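Local coordinates for protein endo-1,4-beta-xylanase C (Paenibacillus barcinonensis, PDB 4XUP) that hydrolyses internal beta-1,4-xylosidic linkages of xylan and carries, ahead of its catalytic domain, the tandem of two CBM22 carbohydrate-binding modules that forms this chain, at residues L11-F16 with E150-L155; L89-E94 with L133-E138. All coordinates share one frame; numbering follows the deposited sequence.

Contact 1. Residues L11-F16 with E150-L155. With CA (calcium ion), chain G.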
loop_
_atom_site.group_PDB
_atom_site.type_symbol
_atom_site.label_atom_id
_atom_site.label_comp_id
_atom_site.label_asym_id
_atom_site.label_seq_id
_atom_site.Cartn_x
_atom_site.Cartn_y
_atom_site.Cartn_z
ATOM N N LEU A 11 12.788 -5.102 -9.287
ATOM C CA LEU A 11 13.914 -4.260 -8.814
ATOM C C LEU A 11 15.282 -4.969 -8.863
ATOM O O LEU A 11 16.320 -4.358 -9.092
ATOM C CB LEU A 11 13.668 -3.775 -7.393
ATOM C CG LEU A 11 12.349 -3.025 -7.174
ATOM C CD1 LEU A 11 12.195 -2.546 -5.741
ATOM C CD2 LEU A 11 12.222 -1.838 -8.097
ATOM N N LEU A 12 15.235 -6.251 -8.546
ATOM C CA LEU A 12 16.394 -7.127 -8.575
ATOM C C LEU A 12 16.001 -8.542 -8.894
ATOM O O LEU A 12 15.018 -9.044 -8.394
ATOM C CB LEU A 12 17.111 -7.158 -7.233
ATOM C CG LEU A 12 18.067 -6.036 -6.871
ATOM C CD1 LEU A 12 18.739 -6.431 -5.570
ATOM C CD2 LEU A 12 19.128 -5.782 -7.921
ATOM N N SER A 13 16.845 -9.194 -9.665
ATOM C CA SER A 13 16.714 -10.622 -9.967
ATOM C C SER A 13 18.075 -11.268 -10.045
ATOM O O SER A 13 18.893 -10.866 -10.830
ATOM C CB SER A 13 15.978 -10.842 -11.288
ATOM O OG SER A 13 15.774 -12.222 -11.502
ATOM N N HIS A 14 18.297 -12.258 -9.200
ATOM C CA HIS A 14 19.600 -12.958 -9.098
ATOM C C HIS A 14 19.442 -14.448 -9.247
ATOM O O HIS A 14 18.866 -15.084 -8.388
ATOM C CB HIS A 14 20.309 -12.751 -7.757
ATOM C CG HIS A 14 20.666 -11.341 -7.485
ATOM N ND1 HIS A 14 20.956 -10.889 -6.222
ATOM C CD2 HIS A 14 20.732 -10.265 -8.303
ATOM C CE1 HIS A 14 21.203 -9.595 -6.270
ATOM N NE2 HIS A 14 21.079 -9.194 -7.526
ATOM N N SER A 15 20.002 -14.963 -10.316
ATOM C CA SER A 15 20.065 -16.405 -10.603
ATOM C C SER A 15 21.457 -17.037 -10.351
ATOM O O SER A 15 21.601 -18.265 -10.310
ATOM C CB SER A 15 19.684 -16.612 -12.046
ATOM O OG SER A 15 20.631 -15.932 -12.846
ATOM N N PHE A 16 22.430 -16.173 -10.110
ATOM C CA PHE A 16 23.819 -16.537 -9.793
ATOM C C PHE A 16 24.477 -17.386 -10.874
ATOM O O PHE A 16 25.370 -18.181 -10.575
ATOM C CB PHE A 16 23.921 -17.239 -8.452
ATOM C CG PHE A 16 23.316 -16.456 -7.341
ATOM C CD1 PHE A 16 23.964 -15.348 -6.832
ATOM C CD2 PHE A 16 22.084 -16.798 -6.831
ATOM C CE1 PHE A 16 23.409 -14.604 -5.809
ATOM C CE2 PHE A 16 21.516 -16.054 -5.821
ATOM C CZ PHE A 16 22.180 -14.948 -5.308
ATOM N N GLU A 150 17.594 -18.146 -7.279
ATOM C CA GLU A 150 16.451 -17.446 -7.871
ATOM C C GLU A 150 15.880 -16.440 -6.901
ATOM O O GLU A 150 14.733 -16.461 -6.538
ATOM C CB GLU A 150 15.392 -18.410 -8.337
ATOM C CG GLU A 150 15.799 -19.169 -9.589
ATOM C CD GLU A 150 16.177 -18.272 -10.777
ATOM O OE1 GLU A 150 15.306 -17.589 -11.348
ATOM O OE2 GLU A 150 17.373 -18.244 -11.129
ATOM N N PHE A 151 16.769 -15.573 -6.464
ATOM C CA PHE A 151 16.431 -14.517 -5.530
ATOM C C PHE A 151 15.837 -13.387 -6.318
ATOM O O PHE A 151 16.316 -13.013 -7.380
ATOM C CB PHE A 151 17.644 -14.013 -4.753
ATOM C CG PHE A 151 17.354 -12.800 -3.910
ATOM C CD1 PHE A 151 16.703 -12.921 -2.691
ATOM C CD2 PHE A 151 17.703 -11.546 -4.344
ATOM C CE1 PHE A 151 16.438 -11.808 -1.913
ATOM C CE2 PHE A 151 17.427 -10.422 -3.579
ATOM C CZ PHE A 151 16.777 -10.555 -2.360
ATOM N N GLN A 152 14.815 -12.800 -5.753
ATOM C CA GLN A 152 14.098 -11.727 -6.438
ATOM C C GLN A 152 13.487 -10.680 -5.490
ATOM O O GLN A 152 13.003 -11.002 -4.417
ATOM C CB GLN A 152 13.028 -12.307 -7.356
ATOM C CG GLN A 152 12.155 -11.259 -8.029
ATOM C CD GLN A 152 11.170 -11.871 -9.026
ATOM O OE1 GLN A 152 11.558 -12.318 -10.117
ATOM N NE2 GLN A 152 9.909 -11.859 -8.670
ATOM N N ILE A 153 13.512 -9.434 -5.953
ATOM C CA ILE A 153 12.807 -8.317 -5.297
ATOM C C ILE A 153 11.915 -7.609 -6.288
ATOM O O ILE A 153 12.367 -7.119 -7.330
ATOM C CB ILE A 153 13.724 -7.302 -4.627
ATOM C CG1 ILE A 153 14.549 -7.965 -3.548
ATOM C CG2 ILE A 153 12.880 -6.211 -3.960
ATOM C CD1 ILE A 153 15.500 -7.027 -2.855
ATOM N N ARG A 154 10.643 -7.541 -5.924
ATOM C CA ARG A 154 9.608 -6.930 -6.782
ATOM C C ARG A 154 8.976 -5.761 -6.038
ATOM O O ARG A 154 8.754 -5.837 -4.843
ATOM C CB ARG A 154 8.539 -7.957 -7.219
ATOM C CG ARG A 154 7.365 -7.398 -8.034
ATOM C CD ARG A 154 6.176 -8.359 -8.089
ATOM N NE ARG A 154 6.590 -9.625 -8.704
ATOM C CZ ARG A 154 6.755 -9.812 -10.005
ATOM N NH1 ARG A 154 6.538 -8.822 -10.870
ATOM N NH2 ARG A 154 7.149 -10.999 -10.446
ATOM N N LEU A 155 8.633 -4.716 -6.784
ATOM C CA LEU A 155 7.905 -3.568 -6.225
ATOM C C LEU A 155 6.414 -3.864 -6.221
ATOM O O LEU A 155 5.813 -4.131 -7.260
ATOM C CB LEU A 155 8.179 -2.290 -6.980
ATOM C CG LEU A 155 7.494 -1.042 -6.398
ATOM C CD1 LEU A 155 7.905 -0.772 -4.961
ATOM C CD2 LEU A 155 7.821 0.182 -7.232
HETATM CA CA CA G . 20.586 -20.520 -10.356
HETATM O O HOH W 1 19.145 -19.889 -11.612
#
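The rings of His14 and Phe151 lie side by side on one face of an antiparallel pair of strands in the beta-sandwich of the first CBM22 module. Their planes are inclined at 37° with centroids 5.8 Å apart, an oblique pairing in which ND1 of His14 approaches CD2 of Phe151 at 3.8 Å. The phenyl ring swings beside the imidazole because CG of Phe151 is anti to the backbone N (chi1 172°). Trp24 completes the cluster: it meets Phe151 edge-to-face and is hydrogen-bonded through NE1 to ND1 of His14, which accounts for that buried nitrogen. One face of the Phe16 ring is covered, toward its rim, by CB of His14.

The backbone ladder is antiparallel, the two short strand axes making 167°. The bond from His14 N to Phe151 O is nearly straight, and Ile153 N gives a similar one to Leu12 O. At the far end Leu11 and Leu12 both face Ile153, a classic beta bulge: the carbonyl O of Ile153 accepts from Leu11 N at 2.8 Å and from Leu12 N at 3.2 Å, the latter in the carbonyl plane on a lone pair. The bulge turns Leu11 toward the partner strand, where its CD1 packs 4.1 Å from CG2 of Ile153.

Past His14 the chain leads into a calcium site completed by Glu17, Gln41, Gln44 and Asp149. Ser15 O binds the calcium directly at 2.5 Å, and a water on the metal donates a hydrogen bond to OE2 of Glu150.

Contact 2. Residues L89-E94 with L133-E138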
loop_
_atom_site.group_PDB
_atom_site.type_symbol
_atom_site.label_atom_id
_atom_site.label_comp_id
_atom_site.label_asym_id
_atom_site.label_seq_id
_atom_site.Cartn_x
_atom_site.Cartn_y
_atom_site.Cartn_z
ATOM N N LEU A 89 15.069 -21.150 8.536
ATOM C CA LEU A 89 15.627 -20.014 7.787
ATOM C C LEU A 89 14.641 -18.873 7.547
ATOM O O LEU A 89 13.468 -19.083 7.322
ATOM C CB LEU A 89 16.113 -20.423 6.401
ATOM C CG LEU A 89 17.571 -20.849 6.326
ATOM C CD1 LEU A 89 17.772 -22.050 7.228
ATOM C CD2 LEU A 89 18.002 -21.194 4.909
ATOM N N LYS A 90 15.170 -17.664 7.551
ATOM C CA LYS A 90 14.395 -16.474 7.247
ATOM C C LYS A 90 15.267 -15.316 6.741
ATOM O O LYS A 90 16.467 -15.229 7.011
ATOM C CB LYS A 90 13.564 -16.000 8.424
ATOM C CG LYS A 90 14.371 -15.420 9.546
ATOM C CD LYS A 90 13.490 -15.049 10.723
ATOM C CE LYS A 90 14.287 -14.307 11.764
ATOM N NZ LYS A 90 13.495 -13.801 12.894
ATOM N N PHE A 91 14.594 -14.427 6.038
ATOM C CA PHE A 91 15.145 -13.171 5.623
ATOM C C PHE A 91 14.885 -12.119 6.709
ATOM O O PHE A 91 13.780 -12.008 7.265
ATOM C CB PHE A 91 14.532 -12.667 4.342
ATOM C CG PHE A 91 15.021 -13.377 3.124
ATOM C CD1 PHE A 91 16.373 -13.306 2.743
ATOM C CD2 PHE A 91 14.147 -14.100 2.324
ATOM C CE1 PHE A 91 16.833 -13.929 1.592
ATOM C CE2 PHE A 91 14.608 -14.728 1.178
ATOM C CZ PHE A 91 15.949 -14.655 0.814
ATOM N N THR A 92 15.927 -11.352 6.977
ATOM C CA THR A 92 15.891 -10.248 7.920
ATOM C C THR A 92 16.530 -9.049 7.275
ATOM O O THR A 92 17.505 -9.153 6.558
ATOM C CB THR A 92 16.655 -10.579 9.216
ATOM O OG1 THR A 92 16.038 -11.695 9.867
ATOM C CG2 THR A 92 16.635 -9.400 10.206
ATOM N N VAL A 93 16.001 -7.891 7.610
ATOM C CA VAL A 93 16.616 -6.609 7.238
ATOM C C VAL A 93 17.147 -5.890 8.467
ATOM O O VAL A 93 16.401 -5.500 9.367
ATOM C CB VAL A 93 15.643 -5.678 6.488
ATOM C CG1 VAL A 93 16.308 -4.358 6.156
ATOM C CG2 VAL A 93 15.158 -6.357 5.214
ATOM N N GLU A 94 18.443 -5.692 8.460
ATOM C CA GLU A 94 19.110 -4.807 9.428
ATOM C C GLU A 94 19.016 -3.421 8.910
ATOM O O GLU A 94 19.524 -3.106 7.835
ATOM C CB GLU A 94 20.590 -5.137 9.609
ATOM C CG GLU A 94 21.284 -4.385 10.736
ATOM C CD GLU A 94 22.737 -4.803 10.894
ATOM O OE1 GLU A 94 23.554 -4.388 10.012
ATOM O OE2 GLU A 94 23.048 -5.544 11.882
ATOM N N LEU A 133 20.219 -0.013 4.731
ATOM C CA LEU A 133 19.451 -1.266 4.775
ATOM C C LEU A 133 20.291 -2.424 4.299
ATOM O O LEU A 133 20.859 -2.412 3.201
ATOM C CB LEU A 133 18.171 -1.222 3.954
ATOM C CG LEU A 133 17.024 -0.617 4.762
ATOM C CD1 LEU A 133 17.234 0.874 4.714
ATOM C CD2 LEU A 133 15.643 -0.967 4.258
ATOM N N LEU A 134 20.320 -3.430 5.150
ATOM C CA LEU A 134 21.057 -4.636 4.897
ATOM C C LEU A 134 20.180 -5.879 5.041
ATOM O O LEU A 134 19.734 -6.219 6.114
ATOM C CB LEU A 134 22.271 -4.738 5.796
ATOM C CG LEU A 134 23.122 -5.962 5.424
ATOM C CD1 LEU A 134 24.001 -5.705 4.206
ATOM C CD2 LEU A 134 23.976 -6.439 6.598
ATOM N N LEU A 135 19.948 -6.530 3.916
ATOM C CA LEU A 135 19.167 -7.787 3.868
ATOM C C LEU A 135 20.104 -8.964 4.106
ATOM O O LEU A 135 21.205 -8.977 3.615
ATOM C CB LEU A 135 18.473 -7.990 2.537
ATOM C CG LEU A 135 17.733 -9.317 2.356
ATOM C CD1 LEU A 135 16.475 -9.380 3.166
ATOM C CD2 LEU A 135 17.394 -9.555 0.912
ATOM N N TYR A 136 19.692 -9.865 4.963
ATOM C CA TYR A 136 20.452 -11.061 5.173
ATOM C C TYR A 136 19.576 -12.297 5.404
ATOM O O TYR A 136 18.434 -12.204 5.834
ATOM C CB TYR A 136 21.501 -10.915 6.255
ATOM C CG TYR A 136 21.032 -10.687 7.678
ATOM C CD1 TYR A 136 20.546 -9.466 8.074
ATOM C CD2 TYR A 136 21.200 -11.673 8.655
ATOM C CE1 TYR A 136 20.185 -9.234 9.400
ATOM C CE2 TYR A 136 20.816 -11.473 9.980
ATOM C CZ TYR A 136 20.327 -10.242 10.357
ATOM O OH TYR A 136 19.989 -10.014 11.676
ATOM N N LEU A 137 20.170 -13.435 5.099
ATOM C CA LEU A 137 19.537 -14.729 5.230
ATOM C C LEU A 137 20.119 -15.492 6.415
ATOM O O LEU A 137 21.269 -15.904 6.411
ATOM C CB LEU A 137 19.703 -15.536 3.959
ATOM C CG LEU A 137 19.108 -16.950 3.973
ATOM C CD1 LEU A 137 17.597 -16.933 4.161
ATOM C CD2 LEU A 137 19.469 -17.684 2.685
ATOM N N GLU A 138 19.261 -15.733 7.380
ATOM C CA GLU A 138 19.634 -16.101 8.733
ATOM C C GLU A 138 19.040 -17.423 9.146
ATOM O O GLU A 138 17.925 -17.739 8.767
ATOM C CB GLU A 138 18.952 -15.070 9.674
ATOM C CG GLU A 138 19.676 -14.715 10.936
ATOM C CD GLU A 138 18.950 -13.664 11.766
ATOM O OE1 GLU A 138 17.959 -13.029 11.300
ATOM O OE2 GLU A 138 19.410 -13.445 12.910
#
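Thr92 and Tyr136 form a hydrogen-bonded pair whose side chains lie alongside each other. CB of Thr92 sits over one face of the phenol ring, 4.0 Å from its centroid and 22° off the normal, a CH-pi contact, while CG2 of Thr92 comes within 3.6 Å of CE1 of Tyr136. The ring leans over the threonine because CG of Tyr136 stands between the backbone N and the carbonyl carbon (chi1 65°). On the same face of the sheet, OG1 of Thr92 donates to OE1 of Glu138 at 2.7 Å, meeting it nearly along its C-O axis. Lys90 runs beside Glu138, its NZ 4.8 Å from that OE1, a separation too long for a salt bridge. A leucine in place of Tyr136 would have no flat ring, which would probably leave CB and CG2 of Thr92 less tightly covered and Arg27 without its cation-pi partner.

On the opposite face of the sheet, CD1 of Leu137 lies 4.2 Å from the Phe91 ring centroid, 19° off the normal and thus over one face, and CD1 of Leu135 wedges between Phe91 and CG2 of Val93. Six backbone hydrogen bonds set these positions; the bond from Tyr136 N to Thr92 O measures 2.8 Å.

Further out, the Glu94 carboxylate is held by Arg27 and the hydroxyl of Tyr104. Strand 132-139 is flanked by 57-61, strand 87-96 by 102-106 and 111-113, while Phe91 and Leu137 face inward onto Leu121 of strand 119-125, in the other sheet of the beta-sandwich.

In the fold
Contacts 1 and 2 belong to the same CBM22 module but to its two different antiparallel sheets, their centres 15 Å apart. Contact 1 joins strand 10-14 to strand 146-157, near the two ends of the module, whereas 89-94 and 133-138 are nested inside the loop that this pairing closes; strands 132-139 and 146-157 follow one another in the chain and pass from one sheet to the other. The evidence for a shared core is direct: CZ of Phe151 lies 3.5 Å from CD2 of Leu135, and CE1 of Phe151 lies 4.0 Å from CZ of Phe91. Thus the calcium-linked terminal pairing packs against the inner strands of the opposing sheet.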